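Local coordinates for protein periplasmic chaperone Spy (Escherichia coli, PDB 5WO2) that acts as an ATP-independent, homodimeric periplasmic chaperone that limits protein aggregation and lets substrate proteins fold while bound to its cradle, at residues F2-L7 with K85-A90. Residues are numbered along the deposited sequence; the frame is centred on the assembly and turned at random. Where two conformers were deposited one is given.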
loop_
_atom_site.group_PDB
_atom_site.type_symbol
_atom_site.label_atom_id
_atom_site.label_comp_id
_atom_site.label_asym_id
_atom_site.label_seq_id
_atom_site.Cartn_x
_atom_site.Cartn_y
_atom_site.Cartn_z
ATOM N N PHE B 2 -8.746 12.653 11.343
ATOM C CA PHE B 2 -9.684 13.543 12.018
ATOM C C PHE B 2 -10.943 13.758 11.172
ATOM O O PHE B 2 -10.895 14.419 10.134
ATOM C CB PHE B 2 -9.026 14.901 12.325
ATOM C CG PHE B 2 -8.086 14.893 13.516
ATOM C CD1 PHE B 2 -8.456 14.313 14.722
ATOM C CD2 PHE B 2 -6.834 15.488 13.428
ATOM C CE1 PHE B 2 -7.587 14.318 15.810
ATOM C CE2 PHE B 2 -5.965 15.492 14.510
ATOM C CZ PHE B 2 -6.342 14.909 15.702
ATOM N N LYS B 3 -12.061 13.188 11.613
ATOM C CA LYS B 3 -13.367 13.501 11.036
ATOM C C LYS B 3 -14.061 14.570 11.874
ATOM O O LYS B 3 -15.281 14.560 12.045
ATOM C CB LYS B 3 -14.239 12.250 10.935
ATOM C CG LYS B 3 -13.846 11.347 9.791
ATOM C CD LYS B 3 -15.047 10.654 9.173
ATOM C CE LYS B 3 -14.885 10.534 7.669
ATOM N NZ LYS B 3 -15.014 11.856 7.004
ATOM N N ASP B 4 -13.259 15.499 12.388
ATOM C CA ASP B 4 -13.747 16.633 13.169
ATOM C C ASP B 4 -14.421 17.659 12.271
ATOM O O ASP B 4 -14.166 18.861 12.380
ATOM C CB ASP B 4 -12.588 17.288 13.905
ATOM C CG ASP B 4 -11.471 17.686 12.964
ATOM O OD1 ASP B 4 -11.224 16.923 12.008
ATOM O OD2 ASP B 4 -10.863 18.758 13.156
ATOM N N LEU B 5 -15.283 17.177 11.381
ATOM C CA LEU B 5 -15.840 18.011 10.332
ATOM C C LEU B 5 -17.297 18.368 10.616
ATOM O O LEU B 5 -17.870 19.184 9.912
ATOM C CB LEU B 5 -15.727 17.307 8.976
ATOM C CG LEU B 5 -14.334 16.892 8.500
ATOM C CD1 LEU B 5 -14.493 16.208 7.175
ATOM C CD2 LEU B 5 -13.376 18.065 8.387
ATOM N N ASN B 6 -17.881 17.755 11.645
ATOM C CA ASN B 6 -19.226 18.096 12.101
ATOM C C ASN B 6 -20.263 17.678 11.081
ATOM O O ASN B 6 -21.103 18.468 10.654
ATOM C CB ASN B 6 -19.334 19.598 12.372
ATOM C CG ASN B 6 -18.064 20.174 12.953
ATOM O OD1 ASN B 6 -17.130 19.437 13.285
ATOM N ND2 ASN B 6 -18.015 21.495 13.079
ATOM N N LEU B 7 -20.190 16.425 10.665
ATOM C CA LEU B 7 -20.968 15.997 9.509
ATOM C C LEU B 7 -22.497 16.017 9.725
ATOM O O LEU B 7 -23.026 15.402 10.634
ATOM C CB LEU B 7 -20.523 14.604 9.094
ATOM C CG LEU B 7 -19.062 14.512 8.633
ATOM C CD1 LEU B 7 -18.606 13.084 8.646
ATOM C CD2 LEU B 7 -18.924 15.106 7.241
ATOM N N LYS B 85 -14.438 21.984 4.016
ATOM C CA LYS B 85 -13.378 21.693 3.040
ATOM C C LYS B 85 -12.027 22.267 3.488
ATOM O O LYS B 85 -10.993 21.647 3.313
ATOM C CB LYS B 85 -13.717 22.270 1.667
ATOM C CG LYS B 85 -14.855 21.614 0.940
ATOM C CD LYS B 85 -15.189 22.374 -0.366
ATOM C CE LYS B 85 -16.304 21.665 -1.125
ATOM N NZ LYS B 85 -16.887 22.487 -2.210
ATOM N N LYS B 86 -12.039 23.464 4.069
ATOM C CA LYS B 86 -10.797 24.024 4.592
ATOM C C LYS B 86 -10.222 23.073 5.613
ATOM O O LYS B 86 -9.025 22.845 5.650
ATOM C CB LYS B 86 -11.000 25.393 5.234
ATOM C CG LYS B 86 -11.255 26.529 4.247
ATOM C CD LYS B 86 -10.816 27.893 4.824
ATOM C CE LYS B 86 -11.537 28.288 6.121
ATOM N NZ LYS B 86 -12.904 28.899 5.901
ATOM N N GLN B 87 -11.095 22.517 6.442
ATOM C CA GLN B 87 -10.666 21.621 7.505
ATOM C C GLN B 87 -10.205 20.286 6.956
ATOM O O GLN B 87 -9.192 19.737 7.379
ATOM C CB GLN B 87 -11.794 21.395 8.496
ATOM C CG GLN B 87 -11.386 20.521 9.667
ATOM C CD GLN B 87 -10.326 21.181 10.555
ATOM O OE1 GLN B 87 -10.511 22.304 11.030
ATOM N NE2 GLN B 87 -9.211 20.484 10.766
ATOM N N PHE B 88 -10.993 19.731 6.050
ATOM C CA PHE B 88 -10.576 18.548 5.318
ATOM C C PHE B 88 -9.204 18.757 4.692
ATOM O O PHE B 88 -8.347 17.882 4.788
ATOM C CB PHE B 88 -11.596 18.216 4.245
ATOM C CG PHE B 88 -11.241 17.024 3.391
ATOM C CD1 PHE B 88 -10.313 17.124 2.354
ATOM C CD2 PHE B 88 -11.872 15.814 3.587
ATOM C CE1 PHE B 88 -10.027 16.045 1.556
ATOM C CE2 PHE B 88 -11.570 14.711 2.761
ATOM C CZ PHE B 88 -10.648 14.840 1.769
ATOM N N ASN B 89 -8.971 19.922 4.094
ATOM C CA ASN B 89 -7.683 20.137 3.419
ATOM C C ASN B 89 -6.572 20.219 4.463
ATOM O O ASN B 89 -5.508 19.694 4.251
ATOM C CB ASN B 89 -7.687 21.381 2.544
ATOM C CG ASN B 89 -8.439 21.161 1.238
ATOM O OD1 ASN B 89 -8.386 20.096 0.660
ATOM N ND2 ASN B 89 -9.193 22.162 0.821
ATOM N N ALA B 90 -6.833 20.840 5.604
ATOM C CA ALA B 90 -5.804 20.889 6.640
ATOM C C ALA B 90 -5.471 19.498 7.178
ATOM O O ALA B 90 -4.286 19.150 7.372
ATOM C CB ALA B 90 -6.251 21.806 7.756
#
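The CA atoms of Leu5 and Gln87, 6.9 Å apart, are the nearest such pair where the irregular segment 2-7 passes beside helix 82-94, with no hydrogen bond joining the two segments. The loop turns sharply there: Asp4 is the centre of an inverse gamma turn, closed by Leu5 N to Lys3 O at 2.7 Å. From this turn the isobutyl group of Leu5 reaches the helix, and its two methyls meet different residues. In the conformer given, Leu5 CD2 lies against the aliphatic part of Gln87, 3.4 Å from CG, and also 3.7 Å from the backbone N of Phe88. CD1 instead meets the Phe88 ring at its edge, near the ring plane, 4.5 Å from CD2 of the phenylalanine. Gln87 has CG anti to the backbone N (chi1 -177°), and the bend at chi2 (66°) lays CB and CG along the leucine methyl and carries the amide to Asn91, close beside the Asp4 carboxylate.

In this all-helical cradle of the CpxP/Spy family, here a fragment lacking both ends of the full-length protein, the contact packs the N-terminal lead-in to helix 9-21 onto the last helix of the modelled chain. Asp4 OD2 comes to 3.4 Å from Gln87 NE2, but the angle is poor for a hydrogen bond, and the carboxylate and amide planes stand 67° apart. The polar ends are linked indirectly by Asn91, one turn further along the helix, whose ND2 donates to Asp4 OD1 while its OD1 accepts from Gln87 NE2. On the backbone side, Leu5 O takes a hydrogen bond from Gln84 NE2. The buried Phe88 ring continues the apolar layer beyond Leu5, stacking edge-to-face with Tyr77 of helix 48-77 and packing on Ile41 of the second subunit.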